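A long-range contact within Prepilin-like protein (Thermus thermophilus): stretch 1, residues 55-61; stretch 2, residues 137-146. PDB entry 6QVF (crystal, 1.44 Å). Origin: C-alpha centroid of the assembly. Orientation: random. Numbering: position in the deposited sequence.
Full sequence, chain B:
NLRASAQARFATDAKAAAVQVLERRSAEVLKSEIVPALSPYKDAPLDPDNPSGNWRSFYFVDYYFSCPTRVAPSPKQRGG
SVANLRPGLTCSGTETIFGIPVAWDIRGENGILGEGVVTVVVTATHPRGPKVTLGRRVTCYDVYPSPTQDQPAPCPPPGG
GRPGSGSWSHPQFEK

Stretch 1 (55-61) WRSFYFV
Stretch 2 137-146: RVTCYDVYPS

Residues that touch across this contact are at least 78 apart in sequence. Side chains of stretch 1 pack against side chains and backbone of stretch 2; no hydrogen bond crosses between them, and the contact buries 375 Å² in all. Stretch 1 is extended from Trp 55 to Phe 58, then turns into a helix that runs on past Val 61. Stretch 2 is strand over Arg 137 to Thr 139, continuing one that begins earlier in the chain, passes through helical phi/psi values at 140-142, and leaves as an extended loop with a cis peptide bond before Pro 145. The chains run antiparallel in register: CA of Arg 56 lies 9.5 Å from CA of Pro 145, CA of Phe 58 lies 7.9 Å from CA of Val 143, and CA of Phe 60 lies 7.1 Å from CA of Cys 140. The backbones thus draw closer toward the helical end, yet remain too far apart to pair as strands.

The strand alternates. Trp 55 (chi1 m, phi/psi -128/158) is out of reach, whereas Arg 56 (-95/143) points toward stretch 2. With chi1 and chi2 t and chi3 m, its side chain lays the guanidinium against Pro 145, whose CD sits over one face, 3.4 Å from NH1 of Arg 56. The arginine's aliphatic part contributes too, CD of Arg 56 approaching O of Tyr 144 at 3.8 Å. This is packing, with no salt bridge.

Ser 57 (-121/127, chi1 t) is out of reach of stretch 2; its OG is hydrogen-bonded elsewhere in the structure. Phe 58 (-105/123) points back toward stretch 2 with chi1 m and chi2 -79°. Its CE1 lies 3.5 Å from CG2 of Val 143, itself in the m rotamer, and equally 3.5 Å from O of Tyr 144, which meets the ring at its edge, near its plane. The carbonyl oxygen therefore faces the ring's C-H rim. CZ of Phe 58 reaches CD of Pro 145 more loosely, at 4.5 Å.

At Tyr 59 (-63/-22, chi1 m) the backbone changes course; the side chain starts sideways and its end leads away. Phe 60 (-46/-46) then points toward stretch 2, with chi1 t and chi2 -81°, and has the largest covered area in the contact. Its ring fits against the bend around Cys 140: CA of Cys 140 stands over one face, 4.0 Å from the ring centroid of Phe 60 and 18° off the normal, a CH-pi contact. CB of Cys 140 is 3.8 Å from CE1 of Phe 60, while O of Val 138 lies at the ring edge, 3.8 Å from CE2 of Phe 60. CB of Phe 60 also packs 4.2 Å from CG1 of Val 143, so Val 143 touches both phenylalanines.

The bend carries its own bonds: N of Thr 139 to OD2 of Asp 142 (3.0 Å, nearly linear) and N of Asp 142 to O of Thr 139 (2.9 Å). Val 61 (-62/-47, chi1 t) makes no contact across, but its N donates to O of Phe 58 at 3.1 Å, a bond across the turn from strand to helix.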

# COMPACT_ATOMS: atom_id res chain seq x y z
N TRP B 55 18.63 -23.27 15.14
CA TRP B 55 18.67 -22.11 14.29
C TRP B 55 17.27 -21.51 14.23
O TRP B 55 16.28 -22.19 14.42
CB TRP B 55 19.11 -22.49 12.87
CG TRP B 55 20.56 -22.86 12.72
CD1 TRP B 55 21.25 -23.81 13.43
CD2 TRP B 55 21.53 -22.21 11.87
NE1 TRP B 55 22.56 -23.80 13.05
CE2 TRP B 55 22.77 -22.84 12.10
CE3 TRP B 55 21.46 -21.19 10.91
CZ2 TRP B 55 23.93 -22.47 11.43
CZ3 TRP B 55 22.61 -20.81 10.26
CH2 TRP B 55 23.82 -21.46 10.50
N ARG B 56 17.22 -20.23 13.89
CA ARG B 56 15.94 -19.61 13.52
C ARG B 56 15.81 -19.65 11.99
O ARG B 56 16.80 -19.48 11.27
CB ARG B 56 15.90 -18.19 14.09
CG ARG B 56 14.55 -17.50 13.90
CD ARG B 56 14.49 -16.25 14.75
NE ARG B 56 14.33 -16.61 16.16
CZ ARG B 56 15.19 -16.42 17.15
NH1 ARG B 56 16.44 -16.02 16.93
NH2 ARG B 56 14.78 -16.65 18.38
N SER B 57 14.58 -19.87 11.53
CA SER B 57 14.17 -19.89 10.15
C SER B 57 13.10 -18.83 9.96
O SER B 57 12.09 -18.82 10.69
CB SER B 57 13.66 -21.25 9.78
OG SER B 57 13.25 -21.33 8.40
N PHE B 58 13.32 -17.96 8.97
CA PHE B 58 12.35 -16.89 8.69
C PHE B 58 11.55 -17.19 7.42
O PHE B 58 12.12 -17.35 6.36
CB PHE B 58 13.07 -15.55 8.49
CG PHE B 58 13.85 -15.08 9.69
CD1 PHE B 58 13.20 -14.50 10.75
CD2 PHE B 58 15.22 -15.25 9.78
CE1 PHE B 58 13.89 -14.06 11.85
CE2 PHE B 58 15.91 -14.82 10.91
CZ PHE B 58 15.23 -14.24 11.94
N TYR B 59 10.24 -17.23 7.57
CA TYR B 59 9.37 -17.43 6.41
C TYR B 59 9.53 -16.27 5.41
O TYR B 59 9.15 -16.42 4.26
CB TYR B 59 7.92 -17.60 6.83
CG TYR B 59 7.58 -18.99 7.32
CD1 TYR B 59 8.13 -19.48 8.50
CD2 TYR B 59 6.82 -19.85 6.56
CE1 TYR B 59 7.83 -20.76 8.95
CE2 TYR B 59 6.49 -21.12 7.02
CZ TYR B 59 7.03 -21.59 8.20
OH TYR B 59 6.76 -22.86 8.64
N PHE B 60 10.00 -15.12 5.89
CA PHE B 60 10.27 -13.99 4.99
C PHE B 60 11.04 -14.48 3.76
O PHE B 60 10.76 -14.09 2.61
CB PHE B 60 11.02 -12.89 5.74
CG PHE B 60 11.33 -11.70 4.87
CD1 PHE B 60 12.43 -11.72 4.02
CD2 PHE B 60 10.48 -10.62 4.87
CE1 PHE B 60 12.67 -10.64 3.17
CE2 PHE B 60 10.77 -9.52 4.06
CZ PHE B 60 11.84 -9.54 3.22
N VAL B 61 12.06 -15.30 4.01
CA VAL B 61 12.91 -15.80 2.91
C VAL B 61 12.10 -16.62 1.92
O VAL B 61 12.23 -16.46 0.70
CB VAL B 61 14.09 -16.62 3.47
CG1 VAL B 61 14.98 -17.20 2.38
CG2 VAL B 61 14.91 -15.80 4.45
N ARG B 137 4.02 -2.93 3.43
CA ARG B 137 5.41 -3.12 2.97
C ARG B 137 6.24 -3.64 4.13
O ARG B 137 6.36 -2.96 5.14
CB ARG B 137 5.99 -1.79 2.48
CG ARG B 137 7.38 -1.89 1.90
CD ARG B 137 7.85 -0.56 1.34
NE ARG B 137 9.16 -0.62 0.64
CZ ARG B 137 10.32 -0.36 1.20
NH1 ARG B 137 10.37 -0.02 2.48
NH2 ARG B 137 11.41 -0.37 0.44
N VAL B 138 6.81 -4.83 3.95
CA VAL B 138 7.58 -5.50 4.97
C VAL B 138 9.01 -5.64 4.46
O VAL B 138 9.21 -6.13 3.35
CB VAL B 138 6.98 -6.88 5.30
CG1 VAL B 138 7.74 -7.53 6.42
CG2 VAL B 138 5.49 -6.81 5.68
N THR B 139 10.00 -5.29 5.27
CA THR B 139 11.37 -5.50 4.91
C THR B 139 11.99 -6.56 5.80
O THR B 139 11.48 -6.94 6.86
CB THR B 139 12.23 -4.23 4.93
OG1 THR B 139 12.59 -3.94 6.29
CG2 THR B 139 11.52 -3.05 4.32
N CYS B 140 13.15 -7.04 5.34
CA CYS B 140 13.88 -8.03 6.07
C CYS B 140 14.31 -7.52 7.43
O CYS B 140 14.57 -8.32 8.31
CB CYS B 140 15.07 -8.54 5.24
SG CYS B 140 16.17 -7.21 4.68
N TYR B 141 14.37 -6.21 7.62
CA TYR B 141 14.74 -5.61 8.85
C TYR B 141 13.62 -5.68 9.89
O TYR B 141 13.85 -5.38 11.08
CB TYR B 141 15.18 -4.16 8.65
CG TYR B 141 16.44 -4.05 7.83
CD1 TYR B 141 17.66 -4.35 8.40
CD2 TYR B 141 16.41 -3.77 6.47
CE1 TYR B 141 18.83 -4.27 7.68
CE2 TYR B 141 17.58 -3.71 5.72
CZ TYR B 141 18.80 -3.97 6.33
OH TYR B 141 19.97 -3.92 5.62
N ASP B 142 12.41 -6.04 9.47
CA ASP B 142 11.27 -6.03 10.36
C ASP B 142 11.06 -7.33 11.14
O ASP B 142 10.17 -7.38 12.03
CB ASP B 142 10.00 -5.73 9.56
CG ASP B 142 10.04 -4.35 8.91
OD1 ASP B 142 10.71 -3.44 9.47
OD2 ASP B 142 9.30 -4.15 7.91
N VAL B 143 11.87 -8.37 10.85
CA VAL B 143 11.71 -9.60 11.59
C VAL B 143 12.33 -9.41 12.98
O VAL B 143 13.08 -8.49 13.20
CB VAL B 143 12.32 -10.82 10.86
CG1 VAL B 143 11.67 -11.06 9.52
CG2 VAL B 143 13.80 -10.73 10.73
N TYR B 144 12.02 -10.35 13.88
CA TYR B 144 12.62 -10.40 15.19
C TYR B 144 13.41 -11.71 15.30
O TYR B 144 12.89 -12.78 14.98
CB TYR B 144 11.57 -10.38 16.33
CG TYR B 144 12.22 -10.54 17.68
CD1 TYR B 144 12.75 -9.44 18.33
CD2 TYR B 144 12.45 -11.79 18.21
CE1 TYR B 144 13.43 -9.57 19.53
CE2 TYR B 144 13.15 -11.95 19.40
CZ TYR B 144 13.64 -10.83 20.05
OH TYR B 144 14.34 -10.92 21.22
N PRO B 145 14.64 -11.69 15.82
CA PRO B 145 15.35 -10.45 16.11
C PRO B 145 15.79 -9.72 14.84
O PRO B 145 15.92 -10.36 13.80
CB PRO B 145 16.59 -10.90 16.88
CG PRO B 145 16.74 -12.33 16.57
CD PRO B 145 15.39 -12.89 16.18
N SER B 146 16.06 -8.42 14.97
CA SER B 146 16.51 -7.56 13.91
C SER B 146 17.84 -8.07 13.36
O SER B 146 18.73 -8.41 14.13
CB SER B 146 16.65 -6.14 14.39
OG SER B 146 15.48 -5.69 15.05